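Local coordinates for protein glyceraldehyde-3-phosphate dehydrogenase (Sulfolobus solfataricus, PDB 1B7G) that oxidises and phosphorylates glyceraldehyde 3-phosphate to 1,3-bisphosphoglycerate in glycolysis, using NAD or, with marked preference, NADP as cofactor, at residues Ile309-Arg313 with Ser324-Thr328; Phe119-Cys123 with Asn242-Ile246; Arg102-Gly108 with Lys132-Ser138. The protein carries 1 engineered substitution. All coordinates share one frame. Numbering follows the deposited sequence.

Contact 1: residues Ile309-Arg313 with Ser324-Thr328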
ATOM      1  N   ILE A 309      -1.619  22.232   3.269  1.00 20.33           N
ATOM      2  CA  ILE A 309      -2.783  22.700   4.035  1.00 27.08           C
ATOM      3  C   ILE A 309      -2.439  23.929   4.863  1.00 30.04           C
ATOM      4  O   ILE A 309      -3.133  24.976   4.821  1.00 24.66           O
ATOM      5  CB  ILE A 309      -3.379  21.584   4.895  1.00 30.39           C
ATOM      6  CG1 ILE A 309      -3.843  20.395   4.066  1.00 25.32           C
ATOM      7  CG2 ILE A 309      -4.575  22.161   5.702  1.00 27.47           C
ATOM      8  CD1 ILE A 309      -4.739  20.734   2.881  1.00 22.89           C
ATOM      9  N   ASP A 310      -1.302  23.928   5.565  1.00 24.85           N
ATOM     10  CA  ASP A 310      -0.894  25.117   6.326  1.00 24.11           C
ATOM     11  C   ASP A 310      -0.614  26.306   5.452  1.00 26.27           C
ATOM     12  O   ASP A 310      -0.903  27.470   5.830  1.00 27.26           O
ATOM     13  CB  ASP A 310       0.310  24.783   7.207  1.00 25.19           C
ATOM     14  CG  ASP A 310      -0.021  23.772   8.271  1.00 34.25           C
ATOM     15  OD1 ASP A 310      -1.156  23.857   8.812  1.00 30.37           O
ATOM     16  OD2 ASP A 310       0.819  22.901   8.595  1.00 28.34           O
ATOM     17  N   ALA A 311      -0.026  26.077   4.268  1.00 25.86           N
ATOM     18  CA  ALA A 311       0.297  27.125   3.350  1.00 28.71           C
ATOM     19  C   ALA A 311      -1.002  27.864   2.949  1.00 29.72           C
ATOM     20  O   ALA A 311      -0.954  29.081   2.749  1.00 25.94           O
ATOM     21  CB  ALA A 311       1.053  26.674   2.112  1.00 26.29           C
ATOM     22  N   ILE A 312      -2.074  27.114   2.731  1.00 30.05           N
ATOM     23  CA  ILE A 312      -3.357  27.755   2.409  1.00 30.05           C
ATOM     24  C   ILE A 312      -3.714  28.715   3.543  1.00 23.19           C
ATOM     25  O   ILE A 312      -3.999  29.876   3.326  1.00 29.44           O
ATOM     26  CB  ILE A 312      -4.479  26.720   2.234  1.00 31.21           C
ATOM     27  CG1 ILE A 312      -4.304  25.976   0.902  1.00 29.90           C
ATOM     28  CG2 ILE A 312      -5.845  27.392   2.288  1.00 24.41           C
ATOM     29  CD1 ILE A 312      -4.996  24.625   0.812  1.00 24.99           C
ATOM     30  N   ARG A 313      -3.613  28.252   4.776  1.00 22.10           N
ATOM     31  CA  ARG A 313      -3.951  29.085   5.921  1.00 25.75           C
ATOM     32  C   ARG A 313      -3.056  30.293   6.047  1.00 36.80           C
ATOM     33  O   ARG A 313      -3.581  31.392   6.316  1.00 29.45           O
ATOM     34  CB  ARG A 313      -3.990  28.245   7.204  1.00 22.22           C
ATOM     35  CG  ARG A 313      -5.045  27.165   7.125  1.00 25.86           C
ATOM     36  CD  ARG A 313      -5.797  26.987   8.447  1.00 29.28           C
ATOM     37  NE  ARG A 313      -6.762  25.885   8.330  1.00 25.72           N
ATOM     38  CZ  ARG A 313      -6.465  24.599   8.475  1.00 43.15           C
ATOM     39  NH1 ARG A 313      -5.215  24.185   8.767  1.00 29.67           N
ATOM     40  NH2 ARG A 313      -7.464  23.735   8.320  1.00 29.50           N
ATOM     41  N   SER A 324      -3.334  26.579  12.950  1.00 26.06           N
ATOM     42  CA  SER A 324      -3.371  25.873  11.668  1.00 27.05           C
ATOM     43  C   SER A 324      -2.720  24.485  11.791  1.00 30.28           C
ATOM     44  O   SER A 324      -3.346  23.444  11.584  1.00 27.04           O
ATOM     45  CB  SER A 324      -2.640  26.621  10.562  1.00 29.41           C
ATOM     46  OG  SER A 324      -2.781  25.996   9.301  1.00 24.22           O
ATOM     47  N   MET A 325      -1.517  24.461  12.354  1.00 31.21           N
ATOM     48  CA  MET A 325      -0.840  23.145  12.459  1.00 30.40           C
ATOM     49  C   MET A 325      -1.629  22.203  13.336  1.00 31.91           C
ATOM     50  O   MET A 325      -1.695  20.996  13.060  1.00 25.52           O
ATOM     51  CB  MET A 325       0.596  23.325  12.858  1.00 22.98           C
ATOM     52  CG  MET A 325       1.504  23.869  11.723  1.00 26.95           C
ATOM     53  SD  MET A 325       3.226  23.750  12.290  1.00 22.86           S
ATOM     54  CE  MET A 325       3.216  24.841  13.694  1.00 33.37           C
ATOM     55  N   ARG A 326      -2.317  22.710  14.378  1.00 29.13           N
ATOM     56  CA  ARG A 326      -3.096  21.792  15.210  1.00 30.75           C
ATOM     57  C   ARG A 326      -4.246  21.182  14.425  1.00 28.87           C
ATOM     58  O   ARG A 326      -4.460  19.965  14.517  1.00 27.77           O
ATOM     59  CB  ARG A 326      -3.522  22.429  16.534  1.00 33.36           C
ATOM     60  CG  ARG A 326      -4.684  21.724  17.207  1.00 36.20           C
ATOM     61  CD  ARG A 326      -5.305  22.533  18.342  1.00 41.58           C
ATOM     62  NE  ARG A 326      -4.264  23.212  19.099  1.00 51.24           N
ATOM     63  CZ  ARG A 326      -4.014  24.518  19.110  1.00 58.24           C
ATOM     64  NH1 ARG A 326      -4.765  25.379  18.433  1.00 43.53           N
ATOM     65  NH2 ARG A 326      -2.975  24.958  19.828  1.00 46.29           N
ATOM     66  N   ILE A 327      -4.950  21.939  13.596  1.00 30.53           N
ATOM     67  CA  ILE A 327      -6.082  21.399  12.836  1.00 30.79           C
ATOM     68  C   ILE A 327      -5.588  20.462  11.733  1.00 29.02           C
ATOM     69  O   ILE A 327      -6.130  19.388  11.515  1.00 27.58           O
ATOM     70  CB  ILE A 327      -6.961  22.516  12.274  1.00 28.62           C
ATOM     71  CG1 ILE A 327      -7.683  23.194  13.490  1.00 31.08           C
ATOM     72  CG2 ILE A 327      -7.973  22.031  11.286  1.00 28.72           C
ATOM     73  CD1 ILE A 327      -8.141  24.601  13.191  1.00 28.64           C
ATOM     74  N   THR A 328      -4.556  20.913  11.030  1.00 28.52           N
ATOM     75  CA  THR A 328      -3.944  20.076   9.987  1.00 25.89           C
ATOM     76  C   THR A 328      -3.520  18.757  10.614  1.00 23.56           C
ATOM     77  O   THR A 328      -3.975  17.723  10.148  1.00 26.42           O
ATOM     78  CB  THR A 328      -2.757  20.783   9.377  1.00 25.52           C
ATOM     79  OG1 THR A 328      -3.238  22.002   8.780  1.00 26.12           O
ATOM     80  CG2 THR A 328      -2.084  19.918   8.285  1.00 23.28           C
TER
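Arg-313, Asp-310 and Ser-324 bury the most surface where the last two helices of the chain, 304-315 and 321-331, fold back on each other as a helical hairpin. The short axes of 309-313 and 324-328 run roughly antiparallel, at 143°, and come no closer than 9.6 Å. That spacing leaves room for polar side chains to meet between the helices. Asp-310 and Arg-313, three residues apart on one helix, face Ser-324 and Thr-328, four apart and so one turn from each other on the second. Ser-324 OG donates to Asp-310 OD1 over 2.7 Å and accepts from Arg-313 NH1 at 3.1 Å with a nearly straight N-H...O angle of 170°. Thr-328 OG1 takes a more bent hydrogen bond from Arg-313 NH1 (2.9 Å) and lies 2.8 Å from Asp-310 OD1. A small hydroxyl residue suits the place of Ser-324 because it can serve a carboxylate and a guanidinium at once, while the long arginine reaches across the gap. Ile-327 CG2 packs at 3.5 Å from Arg-313 NH2, and Ile-309 CG2 rests 3.4 Å from Thr-328 OG1. The charges have further partners: Asp-310 OD2 forms a salt bridge with Arg-245, and Arg-313 NH2 one with Asp-25. The chemistry thus implies an interface held by a four-residue polar cluster, in which Ser-324 links a carboxylate and a guanidinium that themselves carry the network beyond the hairpin, toward the turn before strand 246-249 and toward the start of strand 26-32.

Contact 2: residues Phe119-Cys123 with Asn242-Ile246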
ATOM      1  N   PHE A 119       8.203  27.916   1.663  1.00 29.77           N
ATOM      2  CA  PHE A 119       7.588  27.628   2.943  1.00 28.18           C
ATOM      3  C   PHE A 119       7.811  26.231   3.469  1.00 26.22           C
ATOM      4  O   PHE A 119       7.776  25.242   2.757  1.00 24.77           O
ATOM      5  CB  PHE A 119       6.036  27.737   2.650  1.00 26.95           C
ATOM      6  CG  PHE A 119       5.082  27.359   3.734  1.00 30.94           C
ATOM      7  CD1 PHE A 119       4.673  26.072   3.968  1.00 24.24           C
ATOM      8  CD2 PHE A 119       4.470  28.366   4.489  1.00 29.32           C
ATOM      9  CE1 PHE A 119       3.759  25.743   4.940  1.00 25.84           C
ATOM     10  CE2 PHE A 119       3.561  28.060   5.500  1.00 32.33           C
ATOM     11  CZ  PHE A 119       3.179  26.746   5.724  1.00 27.24           C
ATOM     12  N   SER A 120       7.823  26.097   4.764  1.00 22.03           N
ATOM     13  CA  SER A 120       7.723  24.896   5.524  1.00 26.39           C
ATOM     14  C   SER A 120       7.090  25.286   6.861  1.00 25.25           C
ATOM     15  O   SER A 120       7.729  26.107   7.515  1.00 24.99           O
ATOM     16  CB  SER A 120       9.070  24.185   5.737  1.00 23.06           C
ATOM     17  OG  SER A 120       8.818  22.798   6.038  1.00 31.79           O
ATOM     18  N   ALA A 121       5.973  24.711   7.261  1.00 26.10           N
ATOM     19  CA  ALA A 121       5.215  25.155   8.415  1.00 31.09           C
ATOM     20  C   ALA A 121       5.945  25.150   9.729  1.00 27.19           C
ATOM     21  O   ALA A 121       5.739  26.038  10.554  1.00 26.09           O
ATOM     22  CB  ALA A 121       3.882  24.398   8.589  1.00 22.81           C
ATOM     23  N   LEU A 122       6.824  24.207  10.008  1.00 25.18           N
ATOM     24  CA  LEU A 122       7.605  24.193  11.219  1.00 22.26           C
ATOM     25  C   LEU A 122       8.666  25.297  11.211  1.00 22.25           C
ATOM     26  O   LEU A 122       9.352  25.392  12.234  1.00 27.82           O
ATOM     27  CB  LEU A 122       8.272  22.837  11.447  1.00 24.57           C
ATOM     28  CG  LEU A 122       7.470  21.791  12.216  1.00 23.04           C
ATOM     29  CD1 LEU A 122       6.204  21.419  11.459  1.00 26.19           C
ATOM     30  CD2 LEU A 122       8.290  20.540  12.498  1.00 25.02           C
ATOM     31  N   CYS A 123       8.885  26.044  10.136  1.00 25.54           N
ATOM     32  CA  CYS A 123       9.919  27.043  10.163  1.00 27.26           C
ATOM     33  C   CYS A 123       9.477  28.492   9.926  1.00 25.01           C
ATOM     34  O   CYS A 123      10.029  29.329  10.631  1.00 24.29           O
ATOM     35  CB  CYS A 123      11.059  26.807   9.123  1.00 23.01           C
ATOM     36  SG  CYS A 123      11.808  25.163   9.260  1.00 27.37           S
ATOM     37  N   ASN A 242       9.142  14.521  20.488  1.00 33.04           N
ATOM     38  CA  ASN A 242       7.967  15.305  20.851  1.00 32.63           C
ATOM     39  C   ASN A 242       7.610  16.371  19.851  1.00 32.97           C
ATOM     40  O   ASN A 242       7.239  17.513  20.187  1.00 30.15           O
ATOM     41  CB  ASN A 242       8.287  15.987  22.212  1.00 34.12           C
ATOM     42  CG  ASN A 242       8.166  14.953  23.316  1.00 49.77           C
ATOM     43  OD1 ASN A 242       7.024  14.585  23.605  1.00 55.02           O
ATOM     44  ND2 ASN A 242       9.289  14.451  23.835  1.00 48.58           N
ATOM     45  N   THR A 243       7.716  16.052  18.562  1.00 27.52           N
ATOM     46  CA  THR A 243       7.409  17.057  17.532  1.00 25.32           C
ATOM     47  C   THR A 243       6.554  16.431  16.460  1.00 25.07           C
ATOM     48  O   THR A 243       7.028  15.550  15.681  1.00 23.82           O
ATOM     49  CB  THR A 243       8.705  17.598  16.886  1.00 30.36           C
ATOM     50  OG1 THR A 243       9.614  18.069  17.871  1.00 27.50           O
ATOM     51  CG2 THR A 243       8.455  18.668  15.850  1.00 22.52           C
ATOM     52  N   PRO A 244       5.306  16.824  16.323  1.00 30.82           N
ATOM     53  CA  PRO A 244       4.507  16.400  15.198  1.00 27.90           C
ATOM     54  C   PRO A 244       5.182  16.673  13.855  1.00 22.05           C
ATOM     55  O   PRO A 244       5.556  17.766  13.547  1.00 27.55           O
ATOM     56  CB  PRO A 244       3.213  17.185  15.333  1.00 28.01           C
ATOM     57  CG  PRO A 244       3.135  17.531  16.784  1.00 25.72           C
ATOM     58  CD  PRO A 244       4.576  17.770  17.193  1.00 28.72           C
ATOM     59  N   ARG A 245       5.091  15.628  12.998  1.00 21.96           N
ATOM     60  CA  ARG A 245       5.637  15.673  11.663  1.00 23.60           C
ATOM     61  C   ARG A 245       7.041  15.020  11.587  1.00 17.77           C
ATOM     62  O   ARG A 245       7.603  14.855  10.534  1.00 22.15           O
ATOM     63  CB  ARG A 245       5.539  17.010  10.967  1.00 25.89           C
ATOM     64  CG  ARG A 245       4.096  17.347  10.616  1.00 28.18           C
ATOM     65  CD  ARG A 245       3.936  18.644   9.833  1.00 25.38           C
ATOM     66  NE  ARG A 245       2.555  19.136  10.099  1.00 24.89           N
ATOM     67  CZ  ARG A 245       2.059  20.216   9.526  1.00 32.70           C
ATOM     68  NH1 ARG A 245       2.758  20.888   8.626  1.00 25.54           N
ATOM     69  NH2 ARG A 245       0.825  20.609   9.852  1.00 31.59           N
ATOM     70  N   ILE A 246       7.446  14.562  12.750  1.00 23.60           N
ATOM     71  CA  ILE A 246       8.682  13.811  12.940  1.00 25.46           C
ATOM     72  C   ILE A 246       8.323  12.594  13.781  1.00 26.64           C
ATOM     73  O   ILE A 246       7.677  12.738  14.834  1.00 27.41           O
ATOM     74  CB  ILE A 246       9.795  14.587  13.635  1.00 22.92           C
ATOM     75  CG1 ILE A 246      10.321  15.738  12.768  1.00 20.76           C
ATOM     76  CG2 ILE A 246      10.972  13.657  13.997  1.00 18.45           C
ATOM     77  CD1 ILE A 246      11.307  16.669  13.495  1.00 20.16           C
TER
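This is a small apolar contact between the two domains of the subunit, joining the Rossmann-type nucleotide domain to the catalytic domain. The 119-123 side leads from the short edge strand 118-119 of the parallel sheet into helix 121-128; the 242-246 side is a type II beta turn between helix 233-241 and strand 246-249 of the mixed sheet. Its closing hydrogen bond runs from Ile-246 N to Thr-243 O, 3.1 Å. Pro-244 holds the second position, where its ring-restricted phi suits the turn. Arg-245 takes the third with a positive phi of 97°, a conformation most favourable for glycine and unusual for a residue such as arginine; its CA-to-CB bond points toward 119-123. Leu-122, with 74 Å² covered by the other segment, is the centre of the contact: its branched end sets CD2 3.8 Å from Thr-243 CG2 and CD1 3.9 Å from Arg-245 CD, so the methylene part of the arginine acts here as a hydrocarbon. The guanidinium continues to acids of helix 304-315, forming salt bridges with Asp-310 and Glu-307, which explains how a charge can be buried. Close by, the disulfide of Cys-123 with Cys-149 ties helix 121-128 to helix 139-152. The short Ala-121 side chain lies beside the arginine head, with CB 3.7 Å from Arg-245 NH1.

Contact 3: residues Arg102-Gly108 with Lys132-Ser138. With SO4 (sulfate ion), chain C.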
ATOM      1  N   ARG A 102      -6.027  35.169  -8.370  1.00 40.23           N
ATOM      2  CA  ARG A 102      -6.230  34.146  -7.338  1.00 37.04           C
ATOM      3  C   ARG A 102      -4.904  33.759  -6.679  1.00 39.30           C
ATOM      4  O   ARG A 102      -3.935  33.570  -7.401  1.00 33.22           O
ATOM      5  CB  ARG A 102      -6.868  32.907  -7.969  1.00 39.92           C
ATOM      6  CG  ARG A 102      -8.284  33.149  -8.494  1.00 48.78           C
ATOM      7  CD  ARG A 102      -9.286  33.291  -7.362  1.00 46.73           C
ATOM      8  NE  ARG A 102     -10.651  33.456  -7.833  1.00 50.64           N
ATOM      9  CZ  ARG A 102     -11.285  34.609  -8.022  1.00 52.07           C
ATOM     10  NH1 ARG A 102     -10.703  35.774  -7.777  1.00 51.82           N
ATOM     11  NH2 ARG A 102     -12.541  34.602  -8.460  1.00 58.67           N
ATOM     12  N   ASN A 103      -4.878  33.678  -5.350  1.00 36.93           N
ATOM     13  CA  ASN A 103      -3.709  33.256  -4.596  1.00 35.95           C
ATOM     14  C   ASN A 103      -3.376  31.804  -5.002  1.00 38.69           C
ATOM     15  O   ASN A 103      -4.281  31.098  -5.455  1.00 30.25           O
ATOM     16  CB  ASN A 103      -3.965  33.302  -3.097  1.00 29.61           C
ATOM     17  CG  ASN A 103      -3.955  34.680  -2.474  1.00 34.06           C
ATOM     18  OD1 ASN A 103      -3.911  35.692  -3.168  1.00 33.30           O
ATOM     19  ND2 ASN A 103      -3.966  34.762  -1.148  1.00 30.10           N
ATOM     20  N   ALA A 104      -2.089  31.428  -4.892  1.00 34.52           N
ATOM     21  CA  ALA A 104      -1.712  30.065  -5.271  1.00 34.68           C
ATOM     22  C   ALA A 104      -0.531  29.486  -4.474  1.00 30.93           C
ATOM     23  O   ALA A 104       0.383  30.201  -4.094  1.00 28.39           O
ATOM     24  CB  ALA A 104      -1.426  29.968  -6.735  1.00 25.18           C
ATOM     25  N   ILE A 105      -0.601  28.173  -4.259  1.00 28.31           N
ATOM     26  CA  ILE A 105       0.445  27.431  -3.546  1.00 33.26           C
ATOM     27  C   ILE A 105       1.184  26.554  -4.569  1.00 36.31           C
ATOM     28  O   ILE A 105       0.492  25.777  -5.270  1.00 31.86           O
ATOM     29  CB  ILE A 105      -0.132  26.484  -2.488  1.00 27.01           C
ATOM     30  CG1 ILE A 105      -1.196  27.124  -1.572  1.00 22.22           C
ATOM     31  CG2 ILE A 105       0.991  25.905  -1.631  1.00 25.41           C
ATOM     32  CD1 ILE A 105      -0.705  28.322  -0.803  1.00 20.14           C
ATOM     33  N   PHE A 106       2.514  26.668  -4.661  1.00 32.72           N
ATOM     34  CA  PHE A 106       3.193  25.821  -5.672  1.00 26.09           C
ATOM     35  C   PHE A 106       4.060  24.754  -5.022  1.00 23.65           C
ATOM     36  O   PHE A 106       4.334  24.813  -3.824  1.00 25.47           O
ATOM     37  CB  PHE A 106       3.993  26.620  -6.666  1.00 29.32           C
ATOM     38  CG  PHE A 106       3.338  27.664  -7.503  1.00 28.66           C
ATOM     39  CD1 PHE A 106       3.176  28.958  -7.005  1.00 32.93           C
ATOM     40  CD2 PHE A 106       2.913  27.416  -8.784  1.00 24.47           C
ATOM     41  CE1 PHE A 106       2.614  29.939  -7.783  1.00 26.54           C
ATOM     42  CE2 PHE A 106       2.310  28.376  -9.557  1.00 30.33           C
ATOM     43  CZ  PHE A 106       2.188  29.659  -9.050  1.00 24.77           C
ATOM     44  N   GLN A 107       4.465  23.741  -5.799  1.00 28.44           N
ATOM     45  CA  GLN A 107       5.261  22.642  -5.247  1.00 22.89           C
ATOM     46  C   GLN A 107       6.746  22.890  -5.423  1.00 27.19           C
ATOM     47  O   GLN A 107       7.135  23.728  -6.239  1.00 27.10           O
ATOM     48  CB  GLN A 107       4.811  21.289  -5.797  1.00 23.59           C
ATOM     49  CG  GLN A 107       3.291  21.070  -5.539  1.00 27.93           C
ATOM     50  CD  GLN A 107       2.870  21.448  -4.149  1.00 32.52           C
ATOM     51  OE1 GLN A 107       3.429  20.963  -3.164  1.00 26.65           O
ATOM     52  NE2 GLN A 107       1.865  22.343  -4.014  1.00 26.60           N
ATOM     53  N   GLY A 108       7.583  22.190  -4.672  1.00 29.80           N
ATOM     54  CA  GLY A 108       9.006  22.385  -4.656  1.00 30.06           C
ATOM     55  C   GLY A 108       9.839  22.263  -5.895  1.00 30.76           C
ATOM     56  O   GLY A 108      11.011  22.672  -5.930  1.00 30.96           O
ATOM     57  N   LYS A 132       0.571  36.001  -1.418  1.00 29.19           N
ATOM     58  CA  LYS A 132      -0.415  35.478  -2.357  1.00 32.78           C
ATOM     59  C   LYS A 132       0.067  34.232  -3.063  1.00 33.78           C
ATOM     60  O   LYS A 132      -0.741  33.482  -3.618  1.00 33.87           O
ATOM     61  CB  LYS A 132      -0.767  36.591  -3.382  1.00 36.56           C
ATOM     62  CG  LYS A 132      -1.465  37.755  -2.643  1.00 43.93           C
ATOM     63  CD  LYS A 132      -1.561  38.971  -3.555  1.00 51.74           C
ATOM     64  CE  LYS A 132      -2.074  40.180  -2.781  1.00 63.94           C
ATOM     65  NZ  LYS A 132      -1.056  40.691  -1.811  1.00 61.25           N
ATOM     66  N   TYR A 133       1.388  34.105  -3.224  1.00 31.45           N
ATOM     67  CA  TYR A 133       2.021  33.000  -3.951  1.00 29.93           C
ATOM     68  C   TYR A 133       3.111  32.399  -3.086  1.00 27.42           C
ATOM     69  O   TYR A 133       3.955  33.154  -2.573  1.00 29.19           O
ATOM     70  CB  TYR A 133       2.541  33.432  -5.328  1.00 26.29           C
ATOM     71  CG  TYR A 133       1.371  33.931  -6.171  1.00 35.62           C
ATOM     72  CD1 TYR A 133       0.407  33.052  -6.649  1.00 35.74           C
ATOM     73  CD2 TYR A 133       1.213  35.298  -6.388  1.00 38.55           C
ATOM     74  CE1 TYR A 133      -0.672  33.512  -7.405  1.00 33.56           C
ATOM     75  CE2 TYR A 133       0.122  35.760  -7.109  1.00 36.53           C
ATOM     76  CZ  TYR A 133      -0.811  34.878  -7.591  1.00 36.76           C
ATOM     77  OH  TYR A 133      -1.896  35.366  -8.306  1.00 35.18           O
ATOM     78  N   ILE A 134       2.951  31.151  -2.696  1.00 28.29           N
ATOM     79  CA  ILE A 134       3.841  30.479  -1.732  1.00 25.93           C
ATOM     80  C   ILE A 134       4.397  29.212  -2.380  1.00 31.44           C
ATOM     81  O   ILE A 134       3.642  28.474  -3.011  1.00 24.49           O
ATOM     82  CB  ILE A 134       3.059  30.112  -0.458  1.00 28.51           C
ATOM     83  CG1 ILE A 134       2.657  31.376   0.333  1.00 27.84           C
ATOM     84  CG2 ILE A 134       3.844  29.169   0.451  1.00 25.27           C
ATOM     85  CD1 ILE A 134       1.986  31.083   1.671  1.00 23.35           C
ATOM     86  N   ARG A 135       5.717  28.976  -2.265  1.00 28.58           N
ATOM     87  CA  ARG A 135       6.250  27.736  -2.847  1.00 25.96           C
ATOM     88  C   ARG A 135       6.515  26.759  -1.717  1.00 24.15           C
ATOM     89  O   ARG A 135       7.284  27.084  -0.812  1.00 25.49           O
ATOM     90  CB  ARG A 135       7.564  27.938  -3.627  1.00 26.33           C
ATOM     91  CG  ARG A 135       8.005  26.592  -4.270  1.00 24.60           C
ATOM     92  CD  ARG A 135       9.392  26.790  -4.934  1.00 25.48           C
ATOM     93  NE  ARG A 135      10.386  27.099  -3.907  1.00 26.26           N
ATOM     94  CZ  ARG A 135      11.695  26.913  -4.052  1.00 33.42           C
ATOM     95  NH1 ARG A 135      12.161  26.364  -5.166  1.00 27.88           N
ATOM     96  NH2 ARG A 135      12.510  27.196  -3.053  1.00 25.59           N
ATOM     97  N   VAL A 136       5.744  25.683  -1.629  1.00 24.71           N
ATOM     98  CA  VAL A 136       6.045  24.676  -0.610  1.00 22.95           C
ATOM     99  C   VAL A 136       7.308  23.941  -1.122  1.00 25.76           C
ATOM    100  O   VAL A 136       7.275  23.419  -2.222  1.00 24.36           O
ATOM    101  CB  VAL A 136       4.911  23.674  -0.415  1.00 31.05           C
ATOM    102  CG1 VAL A 136       5.389  22.477   0.420  1.00 22.39           C
ATOM    103  CG2 VAL A 136       3.672  24.323   0.273  1.00 23.00           C
ATOM    104  N   VAL A 137       8.372  23.873  -0.340  1.00 25.80           N
ATOM    105  CA  VAL A 137       9.614  23.240  -0.802  1.00 28.56           C
ATOM    106  C   VAL A 137       9.396  21.758  -1.135  1.00 25.27           C
ATOM    107  O   VAL A 137       8.374  21.159  -0.795  1.00 27.61           O
ATOM    108  CB  VAL A 137      10.755  23.348   0.211  1.00 23.76           C
ATOM    109  CG1 VAL A 137      11.507  24.677   0.016  1.00 33.57           C
ATOM    110  CG2 VAL A 137      10.264  23.230   1.639  1.00 24.43           C
ATOM    111  N   SER A 138      10.392  21.162  -1.814  1.00 24.23           N
ATOM    112  CA  SER A 138      10.257  19.767  -2.247  1.00 18.83           C
ATOM    113  C   SER A 138      10.151  18.835  -1.076  1.00 20.34           C
ATOM    114  O   SER A 138      10.428  19.165   0.090  1.00 24.99           O
ATOM    115  CB  SER A 138      11.495  19.382  -3.125  1.00 21.65           C
ATOM    116  OG  SER A 138      12.604  19.190  -2.203  1.00 19.84           O
TER
HETATM  117  S   SO4 C 601      13.482  16.204  -4.030  1.00 25.27           S
HETATM  118  O1  SO4 C 601      12.939  15.833  -5.330  1.00 34.33           O
HETATM  119  O2  SO4 C 601      14.737  15.316  -3.739  1.00 29.64           O
HETATM  120  O3  SO4 C 601      12.624  16.028  -2.861  1.00 30.69           O
HETATM  121  O4  SO4 C 601      13.897  17.612  -4.160  1.00 30.27           O
HETATM  122  O   HOH W   1       6.270  20.554  -2.732  1.00 24.82           O
HETATM  123  O   HOH W   2      12.187  22.790  -3.251  1.00 22.54           O
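Two neighbouring strands of the Rossmann-type parallel sheet, 103-106 and 133-136, pair here and run out toward the inorganic phosphate site, where a sulfate is bound. Ala-104 N to Lys-132 O (2.8 Å), Ile-134 N to Ala-104 O (3.1 Å), Phe-106 N to Ile-134 O (2.7 Å) and Val-136 N to Phe-106 O (2.8 Å) make the ladder. Beyond it, Gly-108 passes so tightly that an ideal CB would clash with Ser-138 N, and a water joins Gly-108 O (2.9 Å) to Ser-138 N (2.8 Å). Ser-138, the N-cap of helix 139-152, gives a hydrogen bond from OG to sulfate O4 (2.8 Å), and OG is also hydrogen-bonded to Thr-141; Asn-140, Arg-166 and His-193 also hold this ion, probably from the crystallisation liquor. On one face, Ala-104 and the aromatic rings of Phe-106 and Tyr-133 pack near helix 89-99; on the other, aliphatic Ile-105 and Ile-134 meet helix 304-315, while strands 80-83 and 118-119 flank the pair.

Overall arrangement
Helix 304-315 and Phe-119 connect the three contacts. Contacts 1 and 2, with centres 11 Å apart, share the salt bridge Asp-310 OD2 to Arg-245 NH2 (2.6 Å), which ties the helical hairpin to the catalytic-domain turn. Contact 1 lies on the sheet of contact 3, centres 14 Å apart, with Ala-311 O 3.6 Å from Ile-105 CD1. Contacts 2 and 3 are about 17 Å apart between centres, yet Phe-119 CB touches Ile-134 CG2 at 3.4 Å; their segments alternate along the chain. Of the three, contact 3 reaches the active site, because Ser-138 directly precedes Cys-139, the nucleophile by similarity. Contact 2 lies away from the annotated sites.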